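Long-range contacts in CurF (Lyngbya majuscula, PDB 5DP2), which probably catalyses NADPH-dependent closure of a cyclopropane ring in curacin A biosynthesis, using an enoyl reductase domain that binds the dinucleotide: residues E83-V88 / E103-Y108; V41-V46 / S115-S120; A188-H193 / K204-S209. One frame throughout, in Å; residues are numbered along the deposited sequence. Where two conformers were deposited one is given.

Interaction 1 (E83-V88 / E103-Y108); sequences EGVGTV and EVILAY
The N of L106 donates to the O of G84 at 2.8 Å. G86 and V104 form an antiparallel hydrogen-bonded pair: the N of G86 gives to the O of V104 at 3.0 Å, and the N of V104 gives to the O of G86 at 2.9 Å. The CA of V85 also sits 3.2 Å from the O of V104, a CA-H...O contact. With no side chain on G84, the CD1 of L106 folds in over its carbonyl, 3.5 Å from the G84 O. On the other face, in one of its two conformers V85 brings CG1 to 3.9 Å from I105 CG1. At the far end a water joins the two strands. It lies 2.7 Å from the OG1 of T87 and donates to the OE2 of E103. The OG1 of T87 is also hydrogen-bonded to K44 NZ in one conformer of that lysine. The buried carboxylate of E83 turns away from the partner strand. N49 ND2 hydrogen-bonds its OE2, K336 NZ makes a salt bridge to the same oxygen, and M141 N hydrogen-bonds its OE1. The whole is a beta hairpin within the GroES-like domain of this reductase family.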
loop_
_atom_site.group_PDB
_atom_site.type_symbol
_atom_site.label_atom_id
_atom_site.label_comp_id
_atom_site.label_asym_id
_atom_site.label_seq_id
_atom_site.Cartn_x
_atom_site.Cartn_y
_atom_site.Cartn_z
ATOM N N GLU A 83 -2.879 1.654 7.817
ATOM C CA GLU A 83 -3.087 0.233 7.999
ATOM C C GLU A 83 -2.308 -0.145 9.257
ATOM O O GLU A 83 -1.387 0.568 9.671
ATOM C CB GLU A 83 -2.541 -0.566 6.792
ATOM C CG GLU A 83 -1.058 -0.293 6.521
ATOM C CD GLU A 83 -0.448 -1.087 5.370
ATOM O OE1 GLU A 83 -0.844 -2.278 5.214
ATOM O OE2 GLU A 83 0.417 -0.522 4.662
ATOM N N GLY A 84 -2.649 -1.272 9.855
ATOM C CA GLY A 84 -1.846 -1.832 10.914
ATOM C C GLY A 84 -2.498 -3.036 11.529
ATOM O O GLY A 84 -3.522 -3.524 11.007
ATOM N N VAL A 85 -1.901 -3.535 12.612
ATOM C CA VAL A 85 -2.407 -4.739 13.275
ATOM C C VAL A 85 -2.302 -4.575 14.771
ATOM O O VAL A 85 -1.418 -3.867 15.276
ATOM C CB VAL A 85 -1.641 -6.026 12.847
ATOM C CG1 VAL A 85 -1.789 -6.298 11.361
ATOM C CG2 VAL A 85 -0.181 -5.946 13.236
ATOM N N GLY A 86 -3.216 -5.213 15.497
ATOM C CA GLY A 86 -3.126 -5.181 16.944
ATOM C C GLY A 86 -4.152 -6.070 17.590
ATOM O O GLY A 86 -4.698 -6.997 16.970
ATOM N N THR A 87 -4.382 -5.801 18.871
ATOM C CA THR A 87 -5.206 -6.653 19.723
ATOM C C THR A 87 -6.339 -5.840 20.316
ATOM O O THR A 87 -6.117 -4.744 20.842
ATOM C CB THR A 87 -4.363 -7.227 20.872
ATOM O OG1 THR A 87 -3.198 -7.862 20.310
ATOM C CG2 THR A 87 -5.148 -8.210 21.729
ATOM N N VAL A 88 -7.568 -6.355 20.231
ATOM C CA VAL A 88 -8.708 -5.671 20.863
ATOM C C VAL A 88 -8.521 -5.697 22.391
ATOM O O VAL A 88 -8.380 -6.771 22.988
ATOM C CB VAL A 88 -10.020 -6.365 20.453
ATOM C CG1 VAL A 88 -11.213 -5.759 21.203
ATOM C CG2 VAL A 88 -10.235 -6.250 18.957
ATOM N N GLU A 103 -7.398 -10.638 17.638
ATOM C CA GLU A 103 -6.292 -10.047 16.874
ATOM C C GLU A 103 -6.821 -9.609 15.512
ATOM O O GLU A 103 -7.503 -10.370 14.804
ATOM C CB GLU A 103 -5.145 -11.041 16.741
ATOM C CG GLU A 103 -4.545 -11.412 18.091
ATOM C CD GLU A 103 -3.373 -12.350 18.003
ATOM O OE1 GLU A 103 -3.236 -13.006 16.956
ATOM O OE2 GLU A 103 -2.607 -12.398 18.977
ATOM N N VAL A 104 -6.510 -8.355 15.147
ATOM C CA VAL A 104 -7.137 -7.719 14.010
ATOM C C VAL A 104 -6.141 -6.956 13.122
ATOM O O VAL A 104 -5.110 -6.451 13.585
ATOM C CB VAL A 104 -8.258 -6.744 14.473
ATOM C CG1 VAL A 104 -9.393 -7.544 15.110
ATOM C CG2 VAL A 104 -7.743 -5.669 15.419
ATOM N N ILE A 105 -6.511 -6.892 11.852
ATOM C CA ILE A 105 -5.980 -5.924 10.894
ATOM C C ILE A 105 -6.924 -4.730 10.900
ATOM O O ILE A 105 -8.153 -4.883 10.833
ATOM C CB ILE A 105 -5.891 -6.547 9.476
ATOM C CG1 ILE A 105 -4.852 -7.675 9.419
ATOM C CG2 ILE A 105 -5.635 -5.470 8.414
ATOM C CD1 ILE A 105 -4.953 -8.536 8.192
ATOM N N LEU A 106 -6.348 -3.512 10.964
ATOM C CA LEU A 106 -7.131 -2.278 10.877
ATOM C C LEU A 106 -7.156 -1.817 9.424
ATOM O O LEU A 106 -6.098 -1.557 8.822
ATOM C CB LEU A 106 -6.565 -1.197 11.782
ATOM C CG LEU A 106 -6.539 -1.519 13.287
ATOM C CD1 LEU A 106 -5.258 -2.202 13.715
ATOM C CD2 LEU A 106 -6.772 -0.232 14.095
ATOM N N ALA A 107 -8.368 -1.697 8.875
ATOM C CA ALA A 107 -8.563 -1.284 7.476
ATOM C C ALA A 107 -8.644 0.241 7.418
ATOM O O ALA A 107 -9.599 0.839 7.929
ATOM C CB ALA A 107 -9.854 -1.905 6.959
ATOM N N TYR A 108 -7.642 0.874 6.821
ATOM C CA TYR A 108 -7.593 2.320 6.627
ATOM C C TYR A 108 -8.037 3.114 7.862
ATOM O O TYR A 108 -8.901 3.986 7.781
ATOM C CB TYR A 108 -8.377 2.763 5.360
ATOM C CG TYR A 108 -8.008 4.168 4.924
ATOM C CD1 TYR A 108 -6.708 4.462 4.521
ATOM C CD2 TYR A 108 -8.929 5.220 4.947
ATOM C CE1 TYR A 108 -6.331 5.767 4.190
ATOM C CE2 TYR A 108 -8.564 6.514 4.623
ATOM C CZ TYR A 108 -7.263 6.791 4.257
ATOM O OH TYR A 108 -6.939 8.096 3.966
HETATM O O HOH W 1 -2.598 -10.386 20.971
#

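Interaction 2 (V41-V46 / S115-S120); sequences VQIKAV and SFVICS
The F116 ring and the Q42 side chain lie side by side and point the same way, with ring and amide planes 44° apart. Q42 is extended, its CG anti to the backbone N (chi1 -175°). Its CG comes obliquely within 3.7 Å of the ring atom CE1 of F116. The CD of Q42 reaches on to the CZ of F116 at 4.1 Å. R31 makes a cation-pi contact with the same ring. I43 and V117 make an apolar contact, I43 CD1 to V117 CG2 at 3.9 Å. V41 and V117 form an antiparallel hydrogen-bonded pair. The N of V41 donates to the O of V117 at 2.8 Å, and the N of V117 back to the O of V41 at 2.9 Å. Further along, the N of I43 reaches the O of S115 at 3.1 Å from above the carbonyl plane. A water lies close by, 2.7 Å from the O of I43 and within bonding distance of the O of S115. A classic beta bulge follows, where K44 and A45 both face V85. L106 of strand 103-107 packs against V41, I43 and V117, while strand 83-91 pairs with strand 39-48 and sends V89 against Q42 and F116.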
loop_
_atom_site.group_PDB
_atom_site.type_symbol
_atom_site.label_atom_id
_atom_site.label_comp_id
_atom_site.label_asym_id
_atom_site.label_seq_id
_atom_site.Cartn_x
_atom_site.Cartn_y
_atom_site.Cartn_z
ATOM N N VAL A 41 -8.456 -0.833 19.990
ATOM C CA VAL A 41 -7.391 -1.744 19.591
ATOM C C VAL A 41 -6.041 -1.187 20.088
ATOM O O VAL A 41 -5.729 -0.007 19.861
ATOM C CB VAL A 41 -7.336 -1.895 18.059
ATOM C CG1 VAL A 41 -6.243 -2.870 17.656
ATOM C CG2 VAL A 41 -8.693 -2.346 17.526
ATOM N N GLN A 42 -5.268 -2.026 20.776
ATOM C CA GLN A 42 -3.878 -1.689 21.112
ATOM C C GLN A 42 -2.994 -2.088 19.928
ATOM O O GLN A 42 -2.934 -3.277 19.547
ATOM C CB GLN A 42 -3.440 -2.417 22.379
ATOM C CG GLN A 42 -2.042 -1.964 22.791
ATOM C CD GLN A 42 -1.604 -2.469 24.117
ATOM O OE1 GLN A 42 -2.351 -3.102 24.828
ATOM N NE2 GLN A 42 -0.387 -2.167 24.478
ATOM N N ILE A 43 -2.364 -1.109 19.295
ATOM C CA ILE A 43 -1.567 -1.360 18.112
ATOM C C ILE A 43 -0.310 -2.127 18.475
ATOM O O ILE A 43 0.362 -1.806 19.449
ATOM C CB ILE A 43 -1.224 -0.018 17.395
ATOM C CG1 ILE A 43 -2.496 0.729 17.036
ATOM C CG2 ILE A 43 -0.341 -0.261 16.200
ATOM C CD1 ILE A 43 -3.451 0.006 16.108
ATOM N N LYS A 44 0.015 -3.153 17.657
ATOM C CA LYS A 44 1.232 -3.920 17.837
ATOM C C LYS A 44 2.260 -3.686 16.731
ATOM O O LYS A 44 3.459 -3.706 16.998
ATOM C CB LYS A 44 0.911 -5.408 17.997
ATOM C CG LYS A 44 -0.025 -5.730 19.175
ATOM C CD LYS A 44 0.615 -5.461 20.529
ATOM C CE LYS A 44 -0.390 -5.450 21.669
ATOM N NZ LYS A 44 -0.905 -6.820 21.944
ATOM N N ALA A 45 1.816 -3.474 15.487
ATOM C CA ALA A 45 2.743 -3.239 14.382
ATOM C C ALA A 45 2.031 -2.391 13.354
ATOM O O ALA A 45 0.845 -2.595 13.064
ATOM C CB ALA A 45 3.235 -4.562 13.792
ATOM N N VAL A 46 2.770 -1.441 12.777
ATOM C CA VAL A 46 2.201 -0.484 11.845
ATOM C C VAL A 46 3.298 -0.124 10.855
ATOM O O VAL A 46 4.388 0.280 11.264
ATOM C CB VAL A 46 1.624 0.774 12.583
ATOM C CG1 VAL A 46 2.522 1.311 13.691
ATOM C CG2 VAL A 46 1.214 1.824 11.580
ATOM N N SER A 115 -0.753 4.558 20.149
ATOM C CA SER A 115 -0.756 3.428 21.065
ATOM C C SER A 115 -2.078 2.655 21.004
ATOM O O SER A 115 -2.088 1.408 21.037
ATOM C CB SER A 115 -0.527 3.916 22.491
ATOM O OG SER A 115 0.630 4.730 22.597
ATOM N N PHE A 116 -3.184 3.395 20.950
ATOM C CA PHE A 116 -4.527 2.834 20.930
ATOM C C PHE A 116 -5.324 3.524 19.828
ATOM O O PHE A 116 -5.165 4.733 19.634
ATOM C CB PHE A 116 -5.253 3.027 22.259
ATOM C CG PHE A 116 -4.547 2.351 23.416
ATOM C CD1 PHE A 116 -4.761 1.009 23.709
ATOM C CD2 PHE A 116 -3.643 3.053 24.196
ATOM C CE1 PHE A 116 -4.078 0.390 24.738
ATOM C CE2 PHE A 116 -2.961 2.439 25.217
ATOM C CZ PHE A 116 -3.179 1.108 25.496
ATOM N N VAL A 117 -6.154 2.754 19.116
ATOM C CA VAL A 117 -7.067 3.277 18.111
ATOM C C VAL A 117 -8.482 2.872 18.501
ATOM O O VAL A 117 -8.731 1.700 18.739
ATOM C CB VAL A 117 -6.718 2.746 16.704
ATOM C CG1 VAL A 117 -7.820 3.079 15.694
ATOM C CG2 VAL A 117 -5.397 3.328 16.216
ATOM N N ILE A 118 -9.395 3.849 18.511
ATOM C CA ILE A 118 -10.829 3.556 18.694
ATOM C C ILE A 118 -11.492 3.693 17.341
ATOM O O ILE A 118 -11.422 4.727 16.704
ATOM C CB ILE A 118 -11.450 4.423 19.802
ATOM C CG1 ILE A 118 -10.777 4.065 21.144
ATOM C CG2 ILE A 118 -12.939 4.197 19.890
ATOM C CD1 ILE A 118 -11.279 4.841 22.348
ATOM N N CYS A 119 -12.183 2.650 16.917
ATOM C CA CYS A 119 -12.820 2.646 15.619
ATOM C C CYS A 119 -14.108 1.862 15.653
ATOM O O CYS A 119 -14.544 1.397 16.678
ATOM C CB CYS A 119 -11.865 2.122 14.562
ATOM S SG CYS A 119 -11.347 0.441 14.798
ATOM N N SER A 120 -14.738 1.740 14.490
ATOM C CA SER A 120 -15.957 0.961 14.343
ATOM C C SER A 120 -15.643 -0.523 14.160
ATOM O O SER A 120 -14.607 -0.867 13.562
ATOM C CB SER A 120 -16.716 1.455 13.113
ATOM O OG SER A 120 -17.574 0.467 12.600
HETATM O O HOH W 2 0.380 0.166 21.336
#

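Interaction 3 (A188-H193 / K204-S209); sequences ATTSPH and KHVMNS. With NAP (NADP nicotinamide-adenine-dinucleotide phosphate), chain B.
A188-T190 and V206-N208 run parallel, their strand axes 35° apart, joined by backbone bonds that include A188 N to H205 O at 2.9 Å and T190 N to M207 O at 3.0 Å. The last bond, from the N of S209 to the O of T190, comes from well above the carbonyl plane. The OG1 of T189 touches the CB of S209 at 3.3 Å and takes its main polar partner from H165. The CG2 of T190 meets the CG1 of V206 at 4.0 Å, beside I195 and L198 of helix 195-200. N208 leads away from segment 188-193 at first, CG anti to the backbone N (chi1 -178°), but its amide returns beside P192, with OD1 3.3 Å from the CD of P192. That oxygen also accepts from the N of R210. An alanine at N208 would probably leave the R210 N without this acceptor and open a gap beside the P192 ring. Past the strand end, S191 grips the 2'-phosphate of NADP: its OG donates to O2X at 2.6 Å, and its N donates to the same oxygen at 3.0 Å. R210 NE is bonded to the OG of S191, and its positive charge would probably strengthen the hold on the phosphate. S209 OG lies 3.6 Å from C2A of the adenine. Contacts to the 2'-phosphate are consistent with preference for NADP over NAD.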
loop_
_atom_site.group_PDB
_atom_site.type_symbol
_atom_site.label_atom_id
_atom_site.label_comp_id
_atom_site.label_asym_id
_atom_site.label_seq_id
_atom_site.Cartn_x
_atom_site.Cartn_y
_atom_site.Cartn_z
ATOM N N ALA A 188 9.602 -7.121 -14.588
ATOM C CA ALA A 188 9.749 -6.216 -13.438
ATOM C C ALA A 188 10.781 -5.159 -13.714
ATOM O O ALA A 188 11.764 -5.392 -14.427
ATOM C CB ALA A 188 10.161 -7.025 -12.215
ATOM N N THR A 189 10.576 -3.990 -13.108
ATOM C CA THR A 189 11.635 -2.969 -13.066
ATOM C C THR A 189 11.952 -2.621 -11.621
ATOM O O THR A 189 11.086 -2.626 -10.739
ATOM C CB THR A 189 11.303 -1.698 -13.858
ATOM O OG1 THR A 189 10.331 -0.932 -13.133
ATOM C CG2 THR A 189 10.842 -2.019 -15.268
ATOM N N THR A 190 13.223 -2.305 -11.378
ATOM C CA THR A 190 13.683 -1.855 -10.069
ATOM C C THR A 190 15.034 -1.150 -10.281
ATOM O O THR A 190 15.611 -1.156 -11.368
ATOM C CB THR A 190 13.795 -3.040 -9.074
ATOM O OG1 THR A 190 14.094 -2.551 -7.786
ATOM C CG2 THR A 190 14.877 -4.024 -9.468
ATOM N N SER A 191 15.538 -0.546 -9.217
ATOM C CA SER A 191 16.801 0.180 -9.320
ATOM C C SER A 191 17.956 -0.814 -9.525
ATOM O O SER A 191 17.878 -1.981 -9.095
ATOM C CB SER A 191 17.015 0.998 -8.067
ATOM O OG SER A 191 16.012 1.995 -7.921
ATOM N N PRO A 192 19.067 -0.371 -10.145
ATOM C CA PRO A 192 20.139 -1.307 -10.509
ATOM C C PRO A 192 20.634 -2.230 -9.384
ATOM O O PRO A 192 20.898 -3.411 -9.646
ATOM C CB PRO A 192 21.232 -0.381 -11.043
ATOM C CG PRO A 192 20.447 0.730 -11.672
ATOM C CD PRO A 192 19.288 0.958 -10.756
ATOM N N HIS A 193 20.784 -1.719 -8.166
ATOM C CA HIS A 193 21.335 -2.517 -7.101
ATOM C C HIS A 193 20.329 -3.499 -6.489
ATOM O O HIS A 193 20.721 -4.308 -5.650
ATOM C CB HIS A 193 21.976 -1.656 -6.005
ATOM C CG HIS A 193 21.001 -0.943 -5.139
ATOM N ND1 HIS A 193 20.292 0.152 -5.563
ATOM C CD2 HIS A 193 20.636 -1.170 -3.856
ATOM C CE1 HIS A 193 19.533 0.572 -4.569
ATOM N NE2 HIS A 193 19.723 -0.214 -3.526
ATOM N N LYS A 204 12.291 -13.781 -13.976
ATOM C CA LYS A 204 13.171 -13.963 -15.125
ATOM C C LYS A 204 13.612 -12.611 -15.728
ATOM O O LYS A 204 14.806 -12.362 -15.958
ATOM C CB LYS A 204 12.418 -14.822 -16.160
ATOM C CG LYS A 204 13.192 -15.227 -17.407
ATOM C CD LYS A 204 12.434 -16.270 -18.245
ATOM C CE LYS A 204 11.460 -15.631 -19.211
ATOM N NZ LYS A 204 10.525 -16.594 -19.868
ATOM N N HIS A 205 12.637 -11.756 -16.039
ATOM C CA HIS A 205 12.908 -10.498 -16.734
ATOM C C HIS A 205 12.863 -9.325 -15.748
ATOM O O HIS A 205 11.792 -8.946 -15.288
ATOM C CB HIS A 205 11.884 -10.248 -17.845
ATOM C CG HIS A 205 11.925 -11.246 -18.960
ATOM N ND1 HIS A 205 13.085 -11.602 -19.619
ATOM C CD2 HIS A 205 10.929 -11.919 -19.578
ATOM C CE1 HIS A 205 12.804 -12.460 -20.582
ATOM N NE2 HIS A 205 11.500 -12.660 -20.582
ATOM N N VAL A 206 14.028 -8.774 -15.429
ATOM C CA VAL A 206 14.159 -7.679 -14.476
ATOM C C VAL A 206 15.050 -6.615 -15.127
ATOM O O VAL A 206 16.145 -6.911 -15.597
ATOM C CB VAL A 206 14.759 -8.122 -13.131
ATOM C CG1 VAL A 206 14.710 -6.952 -12.149
ATOM C CG2 VAL A 206 14.044 -9.334 -12.546
ATOM N N MET A 207 14.542 -5.380 -15.174
ATOM C CA MET A 207 15.152 -4.260 -15.894
ATOM C C MET A 207 15.290 -3.069 -14.959
ATOM O O MET A 207 14.615 -2.986 -13.936
ATOM C CB MET A 207 14.251 -3.854 -17.102
ATOM C CG MET A 207 14.136 -4.935 -18.152
ATOM S SD MET A 207 12.720 -4.727 -19.224
ATOM C CE MET A 207 11.476 -5.340 -18.104
ATOM N N ASN A 208 16.121 -2.119 -15.353
ATOM C CA ASN A 208 16.304 -0.886 -14.606
ATOM C C ASN A 208 15.107 0.033 -14.761
ATOM O O ASN A 208 14.699 0.376 -15.882
ATOM C CB ASN A 208 17.567 -0.194 -15.170
ATOM C CG ASN A 208 17.926 1.100 -14.468
ATOM O OD1 ASN A 208 17.431 1.405 -13.401
ATOM N ND2 ASN A 208 18.829 1.866 -15.077
ATOM N N SER A 209 14.558 0.457 -13.623
ATOM C CA SER A 209 13.449 1.383 -13.584
ATOM C C SER A 209 13.832 2.863 -13.606
ATOM O O SER A 209 12.958 3.716 -13.738
ATOM C CB SER A 209 12.707 1.201 -12.281
ATOM O OG SER A 209 13.619 1.483 -11.223
HETATM P PA NAP B . 7.274 1.590 -2.197
HETATM O O1A NAP B . 7.736 0.622 -1.163
HETATM O O2A NAP B . 6.907 1.093 -3.547
HETATM O O5B NAP B . 8.389 2.731 -2.296
HETATM C C5B NAP B . 8.433 3.631 -3.411
HETATM C C4B NAP B . 8.990 2.990 -4.664
HETATM O O4B NAP B . 9.166 3.996 -5.633
HETATM C C3B NAP B . 10.306 2.297 -4.470
HETATM O O3B NAP B . 10.115 0.902 -4.717
HETATM C C2B NAP B . 11.260 2.935 -5.499
HETATM O O2B NAP B . 12.028 2.080 -6.298
HETATM C C1B NAP B . 10.312 3.652 -6.439
HETATM N N9A NAP B . 10.817 4.914 -6.964
HETATM C C8A NAP B . 10.741 6.151 -6.361
HETATM N N7A NAP B . 11.310 7.096 -7.144
HETATM C C5A NAP B . 11.737 6.466 -8.247
HETATM C C6A NAP B . 12.401 6.871 -9.443
HETATM N N6A NAP B . 12.728 8.167 -9.626
HETATM N N1A NAP B . 12.675 5.950 -10.358
HETATM C C2A NAP B . 12.336 4.675 -10.144
HETATM N N3A NAP B . 11.713 4.176 -9.072
HETATM C C4A NAP B . 11.437 5.066 -8.131
HETATM O O3 NAP B . 6.031 2.439 -1.624
HETATM P PN NAP B . 4.492 2.021 -1.479
HETATM O O1N NAP B . 4.005 2.588 -0.203
HETATM O O2N NAP B . 4.316 0.552 -1.734
HETATM O O5D NAP B . 3.845 2.858 -2.633
HETATM C C5D NAP B . 4.168 2.525 -4.003
HETATM C C4D NAP B . 3.752 3.691 -4.934
HETATM O O4D NAP B . 2.371 3.586 -5.162
HETATM C C3D NAP B . 3.964 5.091 -4.343
HETATM O O3D NAP B . 4.175 6.000 -5.432
HETATM C C2D NAP B . 2.664 5.356 -3.626
HETATM O O2D NAP B . 2.433 6.763 -3.507
HETATM C C1D NAP B . 1.671 4.669 -4.525
HETATM N N1N NAP B . 0.465 4.030 -3.956
HETATM C C2N NAP B . -0.755 4.363 -4.437
HETATM C C3N NAP B . -1.927 3.787 -3.955
HETATM C C7N NAP B . -3.245 4.189 -4.523
HETATM O O7N NAP B . -4.212 3.794 -3.908
HETATM N N7N NAP B . -3.278 4.936 -5.659
HETATM C C4N NAP B . -1.842 2.830 -2.939
HETATM C C5N NAP B . -0.579 2.502 -2.463
HETATM C C6N NAP B . 0.571 3.108 -2.983
HETATM P P2B NAP B . 13.326 1.295 -5.792
HETATM O O1X NAP B . 12.839 0.249 -4.797
HETATM O O2X NAP B . 13.864 0.703 -7.063
HETATM O O3X NAP B . 14.234 2.314 -5.147
#

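Interactions 1 and 2 share one mixed sheet, and their centres are 6 Å apart. Strands 83-91 and 39-48 are neighbours in it, joined by probable hydrogen bonds from T87 O to Q42 N and from V85 O to K44 N. Along the chain interaction 1 is nested inside the loop that interaction 2 closes. Interaction 3 comes later, on the other side of the chain's centre, about 33 Å from interaction 1 and 37 Å from interaction 2, centre to centre. It joins edge strand 205-208 of the parallel Rossmann sheet to its neighbour 185-190. The first two belong to the GroES-like part, the third to the dinucleotide-binding part. NADP lies between, about 7 Å from the side chain of E83.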